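Local coordinates for protein BIFUNCTIONAL PROTEIN Proline utilization A (PutA) (Corynebacterium freiburgense, PDB 5UX5) that catalyses the oxidation of proline to glutamate, pairing an FAD-dependent proline dehydrogenase with an NAD-dependent L-glutamate gamma-semialdehyde dehydrogenase in one polypeptide, at residues 372-377 against 395-400; 977-982 against 999-1004; 494-499 against 652-657; 705-710 against 737-742. All coordinates share one frame; numbering follows the deposited sequence.

Interaction 1: residues 372-377 against 395-400. With FAD (flavin-adenine dinucleotide), chain E.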
# COMPACT_ATOMS: atom_id res chain seq x y z
N GLN A 372 -39.51 19.27 7.42
CA GLN A 372 -38.14 18.82 7.55
C GLN A 372 -37.74 17.85 6.46
O GLN A 372 -36.61 17.36 6.48
CB GLN A 372 -37.90 18.17 8.92
CG GLN A 372 -37.42 19.13 9.98
CD GLN A 372 -38.54 19.96 10.54
OE1 GLN A 372 -39.55 19.42 10.99
NE2 GLN A 372 -38.40 21.28 10.47
N LEU A 373 -38.62 17.55 5.51
CA LEU A 373 -38.37 16.51 4.53
C LEU A 373 -38.23 17.13 3.15
O LEU A 373 -39.22 17.61 2.58
CB LEU A 373 -39.48 15.47 4.54
CG LEU A 373 -39.35 14.30 3.57
CD1 LEU A 373 -38.16 13.43 3.95
CD2 LEU A 373 -40.62 13.49 3.58
N ASP A 374 -37.02 17.06 2.61
CA ASP A 374 -36.76 17.24 1.19
C ASP A 374 -36.38 15.87 0.66
O ASP A 374 -35.89 15.03 1.41
CB ASP A 374 -35.62 18.24 0.96
CG ASP A 374 -35.89 19.61 1.59
OD1 ASP A 374 -37.07 20.00 1.70
OD2 ASP A 374 -34.91 20.30 1.96
N VAL A 375 -36.64 15.62 -0.63
CA VAL A 375 -36.20 14.40 -1.31
C VAL A 375 -35.19 14.79 -2.38
O VAL A 375 -35.45 15.68 -3.20
CB VAL A 375 -37.37 13.64 -1.95
CG1 VAL A 375 -36.84 12.55 -2.87
CG2 VAL A 375 -38.31 13.07 -0.89
N GLU A 376 -34.03 14.14 -2.37
CA GLU A 376 -32.97 14.45 -3.32
C GLU A 376 -32.79 13.28 -4.28
O GLU A 376 -32.71 12.13 -3.84
CB GLU A 376 -31.68 14.81 -2.57
CG GLU A 376 -31.91 15.86 -1.44
CD GLU A 376 -30.61 16.47 -0.92
OE1 GLU A 376 -30.65 17.36 -0.02
OE2 GLU A 376 -29.54 16.05 -1.41
N MET A 377 -32.77 13.58 -5.59
CA MET A 377 -32.76 12.58 -6.66
C MET A 377 -31.75 12.96 -7.74
O MET A 377 -31.10 14.02 -7.68
CB MET A 377 -34.16 12.40 -7.27
CG MET A 377 -35.18 11.65 -6.37
SD MET A 377 -36.88 11.53 -7.00
CE MET A 377 -36.81 10.12 -8.08
N THR A 395 -40.54 19.68 -1.87
CA THR A 395 -39.17 20.01 -2.25
C THR A 395 -38.48 18.78 -2.83
O THR A 395 -38.32 17.76 -2.15
CB THR A 395 -38.37 20.52 -1.05
OG1 THR A 395 -39.09 21.57 -0.39
CG2 THR A 395 -37.00 21.05 -1.48
N VAL A 396 -38.03 18.89 -4.08
CA VAL A 396 -37.21 17.85 -4.68
C VAL A 396 -35.97 18.51 -5.25
O VAL A 396 -36.06 19.48 -6.01
CB VAL A 396 -37.99 17.07 -5.75
CG1 VAL A 396 -37.06 16.20 -6.57
CG2 VAL A 396 -39.06 16.25 -5.08
N ILE A 397 -34.80 18.01 -4.85
CA ILE A 397 -33.53 18.63 -5.20
C ILE A 397 -32.76 17.68 -6.10
O ILE A 397 -32.39 16.58 -5.69
CB ILE A 397 -32.72 18.99 -3.95
CG1 ILE A 397 -33.62 19.78 -2.99
CG2 ILE A 397 -31.48 19.76 -4.34
CD1 ILE A 397 -33.13 19.78 -1.57
N LEU A 398 -32.53 18.12 -7.34
CA LEU A 398 -31.95 17.26 -8.36
C LEU A 398 -30.43 17.41 -8.41
O LEU A 398 -29.91 18.53 -8.56
CB LEU A 398 -32.55 17.56 -9.72
CG LEU A 398 -34.04 17.22 -9.83
CD1 LEU A 398 -34.52 17.43 -11.25
CD2 LEU A 398 -34.29 15.80 -9.35
N TYR A 399 -29.73 16.29 -8.30
CA TYR A 399 -28.28 16.28 -8.43
C TYR A 399 -27.91 16.76 -9.83
O TYR A 399 -28.35 16.18 -10.83
CB TYR A 399 -27.72 14.88 -8.16
CG TYR A 399 -26.23 14.77 -8.39
CD1 TYR A 399 -25.32 15.21 -7.44
CD2 TYR A 399 -25.73 14.24 -9.56
CE1 TYR A 399 -23.94 15.13 -7.67
CE2 TYR A 399 -24.37 14.16 -9.80
CZ TYR A 399 -23.48 14.60 -8.86
OH TYR A 399 -22.14 14.49 -9.12
N THR A 400 -27.15 17.83 -9.93
CA THR A 400 -26.76 18.37 -11.23
C THR A 400 -25.24 18.46 -11.33
O THR A 400 -24.64 19.37 -10.73
CB THR A 400 -27.41 19.74 -11.46
OG1 THR A 400 -28.83 19.60 -11.41
CG2 THR A 400 -27.02 20.31 -12.82
PA FAD E . -30.90 0.84 -3.93
O1A FAD E . -30.86 -0.29 -5.02
O2A FAD E . -31.95 0.81 -2.92
O5B FAD E . -29.73 1.00 -3.05
C5B FAD E . -28.44 0.65 -3.52
C4B FAD E . -27.44 0.83 -2.39
O4B FAD E . -27.46 -0.26 -1.52
C3B FAD E . -26.03 0.95 -2.86
O3B FAD E . -25.65 2.19 -3.32
C2B FAD E . -25.26 0.54 -1.65
O2B FAD E . -24.98 1.62 -0.84
C1B FAD E . -26.16 -0.48 -1.02
N9A FAD E . -25.75 -1.85 -1.30
C8A FAD E . -26.04 -2.58 -2.45
N7A FAD E . -25.47 -3.80 -2.37
C5A FAD E . -24.81 -3.95 -1.16
C6A FAD E . -24.08 -4.99 -0.55
N6A FAD E . -23.84 -6.28 -1.18
N1A FAD E . -23.56 -4.79 0.68
C2A FAD E . -23.73 -3.59 1.31
N3A FAD E . -24.43 -2.56 0.75
C4A FAD E . -24.98 -2.70 -0.47
N1 FAD E . -23.41 8.53 -2.29
C2 FAD E . -22.34 8.85 -1.38
O2 FAD E . -21.55 7.83 -0.90
N3 FAD E . -22.09 10.19 -1.04
C4 FAD E . -22.89 11.23 -1.54
O4 FAD E . -22.63 12.54 -1.18
C4X FAD E . -24.10 10.90 -2.36
N5 FAD E . -25.03 11.86 -2.74
C5X FAD E . -26.17 11.50 -3.47
C6 FAD E . -27.11 12.47 -3.86
C7 FAD E . -28.23 12.08 -4.59
C7M FAD E . -29.25 13.09 -5.03
C8 FAD E . -28.45 10.76 -4.90
C8M FAD E . -29.65 10.35 -5.68
C9 FAD E . -27.52 9.80 -4.52
C9A FAD E . -26.40 10.17 -3.81
N10 FAD E . -25.48 9.15 -3.41
C10 FAD E . -24.32 9.50 -2.69
C1' FAD E . -25.71 7.76 -3.82
C2' FAD E . -26.35 6.84 -2.81
O2' FAD E . -25.46 6.64 -1.78
C3' FAD E . -26.73 5.54 -3.55
O3' FAD E . -25.56 4.95 -3.98
C4' FAD E . -27.67 5.64 -4.76
O4' FAD E . -28.50 6.74 -4.72
C5' FAD E . -28.45 4.33 -5.03
O5' FAD E . -29.08 3.73 -3.91
P FAD E . -30.68 3.62 -3.71
O1P FAD E . -31.29 4.08 -2.33
O2P FAD E . -31.14 4.35 -5.03
O3P FAD E . -31.16 2.23 -4.38

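Interaction 2: residues 977-982 against 999-1004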
# COMPACT_ATOMS: atom_id res chain seq x y z
N LEU A 977 25.19 -20.14 -16.18
CA LEU A 977 25.85 -20.66 -14.99
C LEU A 977 27.29 -21.04 -15.33
O LEU A 977 27.55 -21.71 -16.33
CB LEU A 977 25.09 -21.86 -14.40
CG LEU A 977 25.71 -22.41 -13.12
CD1 LEU A 977 25.67 -21.37 -12.05
CD2 LEU A 977 24.99 -23.63 -12.62
N TYR A 978 28.23 -20.57 -14.52
CA TYR A 978 29.64 -20.90 -14.67
C TYR A 978 29.98 -22.11 -13.80
O TYR A 978 29.49 -22.24 -12.67
CB TYR A 978 30.52 -19.70 -14.30
CG TYR A 978 30.48 -18.62 -15.36
CD1 TYR A 978 31.31 -18.69 -16.48
CD2 TYR A 978 29.61 -17.53 -15.25
CE1 TYR A 978 31.28 -17.73 -17.45
CE2 TYR A 978 29.58 -16.53 -16.24
CZ TYR A 978 30.42 -16.63 -17.34
OH TYR A 978 30.42 -15.67 -18.33
N VAL A 979 30.83 -22.99 -14.33
CA VAL A 979 31.17 -24.24 -13.66
C VAL A 979 32.68 -24.31 -13.48
O VAL A 979 33.43 -24.12 -14.44
CB VAL A 979 30.65 -25.46 -14.46
CG1 VAL A 979 30.92 -26.75 -13.71
CG2 VAL A 979 29.19 -25.30 -14.78
N VAL A 980 33.11 -24.61 -12.26
CA VAL A 980 34.53 -24.71 -11.93
C VAL A 980 34.85 -26.12 -11.45
O VAL A 980 34.17 -26.64 -10.56
CB VAL A 980 34.94 -23.69 -10.87
CG1 VAL A 980 36.41 -23.86 -10.58
CG2 VAL A 980 34.69 -22.33 -11.38
N GLY A 981 35.85 -26.74 -12.06
CA GLY A 981 36.27 -28.07 -11.68
C GLY A 981 35.99 -29.07 -12.77
O GLY A 981 35.31 -28.78 -13.76
N ASP A 982 36.53 -30.27 -12.58
CA ASP A 982 36.38 -31.34 -13.58
C ASP A 982 35.85 -32.59 -12.91
O ASP A 982 36.50 -33.16 -12.02
CB ASP A 982 37.69 -31.62 -14.32
CG ASP A 982 38.13 -30.44 -15.20
OD1 ASP A 982 37.29 -29.85 -15.93
OD2 ASP A 982 39.33 -30.09 -15.13
N THR A 999 19.21 -22.95 -19.00
CA THR A 999 20.44 -22.26 -18.66
C THR A 999 21.59 -22.74 -19.54
O THR A 999 21.60 -23.88 -20.02
CB THR A 999 20.79 -22.51 -17.20
OG1 THR A 999 19.72 -22.07 -16.37
CG2 THR A 999 22.04 -21.81 -16.81
N GLU A 1000 22.52 -21.84 -19.80
CA GLU A 1000 23.76 -22.13 -20.51
C GLU A 1000 24.83 -22.40 -19.47
O GLU A 1000 24.94 -21.65 -18.50
CB GLU A 1000 24.15 -20.97 -21.40
CG GLU A 1000 25.42 -21.16 -22.20
CD GLU A 1000 25.98 -19.86 -22.78
OE1 GLU A 1000 26.84 -19.96 -23.69
OE2 GLU A 1000 25.59 -18.75 -22.35
N LEU A 1001 25.54 -23.52 -19.61
CA LEU A 1001 26.70 -23.83 -18.79
C LEU A 1001 27.95 -23.32 -19.49
O LEU A 1001 28.11 -23.52 -20.70
CB LEU A 1001 26.79 -25.33 -18.55
CG LEU A 1001 25.55 -25.88 -17.90
CD1 LEU A 1001 25.63 -27.38 -17.76
CD2 LEU A 1001 25.44 -25.27 -16.57
N ARG A 1002 28.81 -22.62 -18.75
CA ARG A 1002 30.11 -22.17 -19.25
C ARG A 1002 31.19 -22.67 -18.31
O ARG A 1002 31.15 -22.37 -17.11
CB ARG A 1002 30.20 -20.65 -19.37
CG ARG A 1002 29.44 -20.06 -20.51
CD ARG A 1002 29.71 -18.57 -20.60
NE ARG A 1002 28.66 -17.88 -21.35
CZ ARG A 1002 28.40 -16.59 -21.22
NH1 ARG A 1002 29.12 -15.85 -20.38
NH2 ARG A 1002 27.42 -16.02 -21.92
N LYS A 1003 32.13 -23.47 -18.84
CA LYS A 1003 33.28 -23.92 -18.07
C LYS A 1003 34.22 -22.75 -17.84
O LYS A 1003 34.35 -21.87 -18.68
CB LYS A 1003 34.01 -25.07 -18.77
CG LYS A 1003 33.69 -26.45 -18.15
CD LYS A 1003 34.22 -27.59 -19.00
CE LYS A 1003 33.73 -28.95 -18.50
NZ LYS A 1003 34.28 -29.31 -17.15
N LEU A 1004 34.81 -22.69 -16.64
CA LEU A 1004 35.57 -21.53 -16.20
C LEU A 1004 36.88 -22.00 -15.60
O LEU A 1004 36.90 -22.92 -14.78
CB LEU A 1004 34.78 -20.74 -15.16
CG LEU A 1004 35.38 -19.44 -14.63
CD1 LEU A 1004 35.12 -18.25 -15.56
CD2 LEU A 1004 34.82 -19.19 -13.27

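Interaction 3: residues 494-499 against 652-657. With NAD (nicotinamide-adenine-dinucleotide), chain F.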
# COMPACT_ATOMS: atom_id res chain seq x y z
N ARG A 494 25.70 0.72 24.40
CA ARG A 494 27.15 0.74 24.56
C ARG A 494 27.86 0.44 23.25
O ARG A 494 27.39 -0.37 22.45
CB ARG A 494 27.59 -0.30 25.58
CG ARG A 494 29.03 -0.16 26.03
CD ARG A 494 29.34 -1.27 26.99
NE ARG A 494 29.05 -2.55 26.34
CZ ARG A 494 30.00 -3.39 25.94
NH1 ARG A 494 31.28 -3.10 26.16
NH2 ARG A 494 29.65 -4.52 25.34
N LEU A 495 29.02 1.07 23.05
CA LEU A 495 29.82 0.84 21.86
C LEU A 495 30.91 -0.21 22.11
O LEU A 495 31.68 -0.10 23.06
CB LEU A 495 30.46 2.14 21.37
CG LEU A 495 31.25 2.04 20.07
CD1 LEU A 495 30.33 2.07 18.88
CD2 LEU A 495 32.24 3.16 19.96
N ILE A 496 30.99 -1.19 21.23
CA ILE A 496 32.02 -2.22 21.33
C ILE A 496 33.20 -1.79 20.48
O ILE A 496 33.05 -1.53 19.28
CB ILE A 496 31.48 -3.58 20.87
CG1 ILE A 496 30.42 -4.05 21.84
CG2 ILE A 496 32.62 -4.57 20.80
CD1 ILE A 496 29.76 -5.32 21.44
N THR A 497 34.39 -1.70 21.09
CA THR A 497 35.59 -1.33 20.35
C THR A 497 36.74 -2.31 20.54
O THR A 497 37.69 -2.27 19.75
CB THR A 497 36.08 0.09 20.72
OG1 THR A 497 36.50 0.15 22.09
CG2 THR A 497 35.02 1.13 20.48
N ASP A 498 36.67 -3.19 21.54
CA ASP A 498 37.73 -4.13 21.86
C ASP A 498 37.51 -5.46 21.13
O ASP A 498 36.50 -6.14 21.36
CB ASP A 498 37.80 -4.35 23.37
CG ASP A 498 38.93 -5.24 23.77
OD1 ASP A 498 39.74 -5.61 22.90
OD2 ASP A 498 39.01 -5.59 24.96
N VAL A 499 38.45 -5.83 20.26
CA VAL A 499 38.31 -7.07 19.52
C VAL A 499 38.13 -8.25 20.46
O VAL A 499 37.47 -9.24 20.12
CB VAL A 499 39.49 -7.26 18.54
CG1 VAL A 499 39.34 -6.29 17.39
CG2 VAL A 499 40.85 -7.05 19.22
N ALA A 652 35.60 -0.00 12.81
CA ALA A 652 37.06 -0.14 12.81
C ALA A 652 37.40 -1.58 13.20
O ALA A 652 36.70 -2.49 12.74
CB ALA A 652 37.68 0.93 13.68
N ASP A 653 38.39 -1.82 14.07
CA ASP A 653 38.88 -3.19 14.30
C ASP A 653 37.79 -4.14 14.79
O ASP A 653 37.69 -5.28 14.32
CB ASP A 653 40.06 -3.16 15.26
CG ASP A 653 41.33 -2.65 14.61
OD1 ASP A 653 41.29 -2.50 13.37
OD2 ASP A 653 42.34 -2.37 15.31
N ALA A 654 36.97 -3.70 15.76
CA ALA A 654 35.97 -4.60 16.33
C ALA A 654 34.89 -4.98 15.31
O ALA A 654 34.46 -6.14 15.25
CB ALA A 654 35.33 -3.95 17.55
N GLY A 655 34.44 -4.03 14.49
CA GLY A 655 33.48 -4.38 13.46
C GLY A 655 34.06 -5.34 12.44
O GLY A 655 33.44 -6.34 12.08
N ARG A 656 35.28 -5.05 11.98
CA ARG A 656 35.93 -5.93 11.02
C ARG A 656 36.16 -7.31 11.62
O ARG A 656 35.96 -8.34 10.96
CB ARG A 656 37.25 -5.31 10.57
CG ARG A 656 38.13 -6.27 9.82
CD ARG A 656 39.20 -5.58 9.01
NE ARG A 656 39.88 -6.53 8.13
CZ ARG A 656 40.90 -6.22 7.35
NH1 ARG A 656 41.38 -4.98 7.34
NH2 ARG A 656 41.44 -7.13 6.57
N ARG A 657 36.54 -7.35 12.89
CA ARG A 657 36.71 -8.61 13.58
C ARG A 657 35.39 -9.36 13.65
O ARG A 657 35.36 -10.59 13.51
CB ARG A 657 37.30 -8.35 14.96
CG ARG A 657 37.56 -9.56 15.80
CD ARG A 657 38.46 -10.54 15.09
NE ARG A 657 38.62 -11.75 15.88
CZ ARG A 657 39.03 -12.92 15.41
NH1 ARG A 657 39.33 -13.07 14.12
NH2 ARG A 657 39.14 -13.95 16.23
PA NAD F . 26.53 0.41 4.67
O1A NAD F . 26.42 -0.50 3.40
O2A NAD F . 27.90 1.17 4.67
O5B NAD F . 26.50 -0.48 5.97
C5B NAD F . 25.35 -1.16 6.41
C4B NAD F . 25.67 -1.95 7.69
O4B NAD F . 26.96 -2.56 7.68
C3B NAD F . 25.56 -1.08 8.91
O3B NAD F . 25.16 -1.81 10.01
C2B NAD F . 26.97 -0.64 8.97
O2B NAD F . 27.31 0.02 10.14
C1B NAD F . 27.69 -1.92 8.71
N9A NAD F . 29.09 -1.71 8.35
C8A NAD F . 29.57 -1.03 7.24
N7A NAD F . 30.92 -1.04 7.25
C5A NAD F . 31.38 -1.74 8.38
C6A NAD F . 32.63 -2.07 8.89
N6A NAD F . 33.86 -1.68 8.24
N1A NAD F . 32.71 -2.79 10.03
C2A NAD F . 31.60 -3.19 10.70
N3A NAD F . 30.36 -2.88 10.23
C4A NAD F . 30.22 -2.17 9.09
O3 NAD F . 25.24 1.36 4.65
PN NAD F . 25.10 2.90 5.08
O1N NAD F . 26.41 3.59 5.42
O2N NAD F . 24.35 2.94 6.38
O5D NAD F . 24.34 3.62 3.86
C5D NAD F . 24.96 3.58 2.58
C4D NAD F . 24.04 3.53 1.36
O4D NAD F . 23.22 2.39 1.26
C3D NAD F . 23.07 4.65 1.17
O3D NAD F . 23.65 5.88 0.95
C2D NAD F . 22.44 4.15 -0.07
O2D NAD F . 23.08 4.69 -1.16
C1D NAD F . 22.56 2.64 0.03

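Interaction 4: residues 705-710 against 737-742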
# COMPACT_ATOMS: atom_id res chain seq x y z
N ASP A 705 -4.23 4.67 -16.76
CA ASP A 705 -5.00 5.65 -16.04
C ASP A 705 -4.00 6.67 -15.52
O ASP A 705 -3.23 6.38 -14.60
CB ASP A 705 -5.79 5.02 -14.89
CG ASP A 705 -6.68 6.02 -14.17
OD1 ASP A 705 -6.23 7.16 -13.93
OD2 ASP A 705 -7.82 5.66 -13.82
N PRO A 706 -3.98 7.87 -16.09
CA PRO A 706 -2.95 8.84 -15.69
C PRO A 706 -2.99 9.18 -14.22
O PRO A 706 -1.94 9.36 -13.60
CB PRO A 706 -3.25 10.05 -16.58
CG PRO A 706 -4.63 9.89 -16.97
CD PRO A 706 -4.87 8.43 -17.11
N ASP A 707 -4.19 9.26 -13.64
CA ASP A 707 -4.29 9.67 -12.24
C ASP A 707 -3.81 8.58 -11.29
O ASP A 707 -2.97 8.83 -10.41
CB ASP A 707 -5.72 10.09 -11.95
CG ASP A 707 -6.12 11.25 -12.81
OD1 ASP A 707 -5.45 12.31 -12.74
OD2 ASP A 707 -7.05 11.08 -13.61
N LEU A 708 -4.28 7.36 -11.49
CA LEU A 708 -3.73 6.26 -10.71
C LEU A 708 -2.22 6.14 -10.91
O LEU A 708 -1.48 5.91 -9.95
CB LEU A 708 -4.46 4.96 -11.07
CG LEU A 708 -5.95 5.07 -10.73
CD1 LEU A 708 -6.71 3.78 -10.97
CD2 LEU A 708 -6.07 5.48 -9.29
N ALA A 709 -1.74 6.37 -12.14
CA ALA A 709 -0.29 6.30 -12.35
C ALA A 709 0.43 7.38 -11.56
O ALA A 709 1.40 7.08 -10.85
CB ALA A 709 0.04 6.42 -13.83
N VAL A 710 -0.07 8.62 -11.60
CA VAL A 710 0.57 9.71 -10.85
C VAL A 710 0.61 9.39 -9.36
O VAL A 710 1.64 9.58 -8.69
CB VAL A 710 -0.16 11.05 -11.09
CG1 VAL A 710 0.17 12.03 -9.97
CG2 VAL A 710 0.24 11.64 -12.42
N VAL A 737 1.44 11.06 -22.66
CA VAL A 737 0.61 10.54 -21.58
C VAL A 737 -0.35 11.61 -21.03
O VAL A 737 -0.87 11.47 -19.93
CB VAL A 737 1.47 9.93 -20.47
CG1 VAL A 737 2.05 8.61 -20.93
CG2 VAL A 737 2.61 10.86 -20.11
N GLY A 738 -0.63 12.65 -21.80
CA GLY A 738 -1.70 13.57 -21.45
C GLY A 738 -1.56 14.26 -20.10
O GLY A 738 -0.60 14.99 -19.83
N ARG A 739 -2.56 14.09 -19.25
CA ARG A 739 -2.57 14.88 -18.02
C ARG A 739 -1.50 14.44 -17.02
O ARG A 739 -1.29 15.15 -16.03
CB ARG A 739 -3.96 14.81 -17.39
CG ARG A 739 -5.08 14.85 -18.43
CD ARG A 739 -6.44 15.08 -17.77
NE ARG A 739 -6.58 14.30 -16.54
CZ ARG A 739 -6.88 13.00 -16.53
NH1 ARG A 739 -7.05 12.35 -17.66
NH2 ARG A 739 -7.01 12.36 -15.38
N PHE A 740 -0.78 13.34 -17.30
CA PHE A 740 0.13 12.74 -16.33
C PHE A 740 1.10 13.75 -15.74
O PHE A 740 1.20 13.90 -14.52
CB PHE A 740 0.91 11.58 -16.97
CG PHE A 740 1.90 10.94 -16.03
CD1 PHE A 740 1.49 9.91 -15.17
CD2 PHE A 740 3.20 11.37 -15.96
CE1 PHE A 740 2.37 9.34 -14.28
CE2 PHE A 740 4.08 10.81 -15.05
CZ PHE A 740 3.66 9.78 -14.21
N THR A 741 1.87 14.41 -16.60
CA THR A 741 2.97 15.23 -16.10
C THR A 741 2.46 16.42 -15.29
O THR A 741 2.97 16.69 -14.19
CB THR A 741 3.86 15.70 -17.24
OG1 THR A 741 4.03 14.64 -18.20
CG2 THR A 741 5.22 16.11 -16.67
N ASP A 742 1.44 17.12 -15.79
CA ASP A 742 0.85 18.21 -15.02
C ASP A 742 0.44 17.72 -13.63
O ASP A 742 0.78 18.34 -12.62
CB ASP A 742 -0.36 18.80 -15.73
CG ASP A 742 -0.01 19.73 -16.87
OD1 ASP A 742 1.08 20.36 -16.89
OD2 ASP A 742 -0.90 19.85 -17.74

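Interaction 1: residues 372-377 against 395-400
Glu376 OE1 is gripped twice, by a salt bridge from Lys294 and a hydrogen bond with Tyr185 OH, while OE2 of the same carboxylate goes to Arg296. The extended Glu376 chain lies side by side with Ile397 on one face of the sheet, pointing the same way, and carries OE1 to 3.8 Å from Ile397 CD1. Asp374 OD2 bridges to Arg346 and Lys294 while its CB leans on Ile397. The segments 372-377 and 395-400 are joined by four backbone bonds. Val375 N donates to Thr395 O at 3.1 Å and Ile397 N to Val375 O at 2.9 Å, both donors lying in the plane of the carbonyl they meet. Met377 N continues the ladder to Ile397 O, entering from above the carbonyl plane. Tyr399 N completes it, donating to Met377 O at 2.7 Å, almost straight and nearly along the C=O axis. This is the last beta-alpha-beta step of the proline dehydrogenase TIM barrel, next to the pairing of strand 396-403 with 151-157 that closes it. Val375, Met377, Val396 and Leu398 sit on the face that packs on helix 383-393, with Met377 CB meeting Leu398 CD2 at 4.0 Å. At the strand ends the flavin methyl carbon C7M lies 3.4 Å from Met377 O. The negative charge of both acids is thus probably well compensated by these basic groups, while the flavin's dimethyl edge meets backbone and aliphatic carbon.

Interaction 2: residues 977-982 against 999-1004
Tyr978 and Arg1002 start out alike, each with CG anti to the carbonyl carbon (chi1 -73° and -74°), so the two side chains run side by side from the same face of their strands. Arg1002 stays extended from CG to NE, and its CD passes 3.6 Å from Tyr978 CE1. At the tips, Arg1002 NH1 donates to Tyr978 OH, which lies at the guanidinium edge near its plane, with ring and guanidinium turned 78° apart. NE and NH2 of the same guanidinium both make weak hydrogen bonds to Glu1000 OE2, within a salt bridge. Strand 977-980 joins strand 1000-1003 in parallel through helix 984-997, a beta-alpha-beta connection consistent with the Rossmann-like C-terminal domain of this PutA class. Leu977 N donates to Glu1000 O at 2.8 Å, and Arg1002 N returns a bond to Leu977 O at 2.9 Å. Val979 follows with its N on Arg1002 O and its O taking Leu1004 N. On the face opposite Tyr978, Leu1001 CD2 reaches Leu977 CB at 4.1 Å and Val979 CG2 at 4.2 Å; Leu1001 and Val979 both pack on Leu990 of the helix. Lys1003, bent at its last torsion, crosses to Asp982 in a weak salt bridge (NZ to OD1, 3.3 Å) and also makes a cation-pi contact with Phe987.

Interaction 3: residues 494-499 against 652-657
The adenine end of the NAD pocket is lined by helix 653-659, and the loop that leads into helix 499-511 packs against that helix away from the base. Ala654 presents its methyl group to the loop. Its CB touches backbone more than side chains, lying 3.6 Å from Thr497 O and 3.7 Å from Ile496 O, with Ile496 CG2 at 4.3 Å from the same Ala654 CB. Val499, the first residue of its helix, adds the second point of contact. Its CG1 is anti to the carbonyl carbon (chi1 -73°) and settles over the first turn of helix 653-659, at 3.6 Å from Asp653 O and 3.8 Å from Arg657 CB. The same CG1 also meets Asp653 CB at 3.9 Å, so one methyl group spans Asp653 and Arg657, one turn apart. Arg657 lends its aliphatic base to this packing, then bends at chi2, and its guanidinium forms a salt bridge with Asp503 of helix 499-511. Asp498 is the N-cap of that helix, its OD1 accepting from Glu500 N. Ala652 holds the N-cap position of the other helix, where Asp650 OD1 accepts from Gly655 N, while Ile496 pairs through its backbone with His648 and Asp650. Gly655 carries no side chain, and its CA comes to 3.5 Å from C2A of NAD. A helix laid with its bare backbone against the adenine, braced from behind by aliphatic contacts, fits the Rossmann-type NAD-binding domain of the aldehyde dehydrogenase family.

Interaction 4: residues 705-710 against 737-742
Phe740 begins with CB at 4.4 Å from Pro706 CB, and CG lies anti to the backbone N (chi1 178°), sending the ring along the first turn of helix 706-718. Its CG comes within 4.0 Å of Val710 CG2. CD1 is closer to that methyl, at 3.5 Å from Val710 CG2, and also meets Pro706 O. Further out, CE1 reaches Ala709 CB at 3.8 Å. Val710 CG2 therefore sits over one ring face while Ala709 CB lies at the edge, and the ring also packs on Val700, Val731 and Leu733 of strands 696-700 and 728-734, so that it wedges between helix and sheet in the aldehyde dehydrogenase part of the chain. Arg739, bent at chi3, approaches the same helix end differently. Its NH1 is 3.5 Å from Pro706 CG, and its NH2 forms a salt bridge with Asp707 OD2, although these two atoms are modelled too close together to be placed surely. Asp707 OD1 is bonded to Gln743. Asp705 caps the helix, its OD1 accepting from Leu708 N at 3.1 Å and weakly from Asp707 N, while its OD2 makes a salt bridge to Arg1067. Arg739 may offset part of the charge of Asp707, and the acidic cap of Asp705 would suit the partial positive charge at this helix N-terminus.

Along the chain the contacts follow one another in the order interaction 1, interaction 3, interaction 4, interaction 2, and none touches another. Interaction 1 belongs to the FAD-bearing barrel and lies on the opposite side of the chain's centre from interactions 2 and 3, whose centres are 77 and 75 Å away from its own. Interaction 4 is its nearest neighbour, with about 16 Å between closest atoms, and sits where the aldehyde dehydrogenase part meets a loop of the barrel. Interactions 3 and 2, 40 Å apart between centres, mark the NAD site and the C-terminal region. The two cofactor sites lie in separate folds of one chain, consistent with the substrate channelling attributed to this bifunctional enzyme.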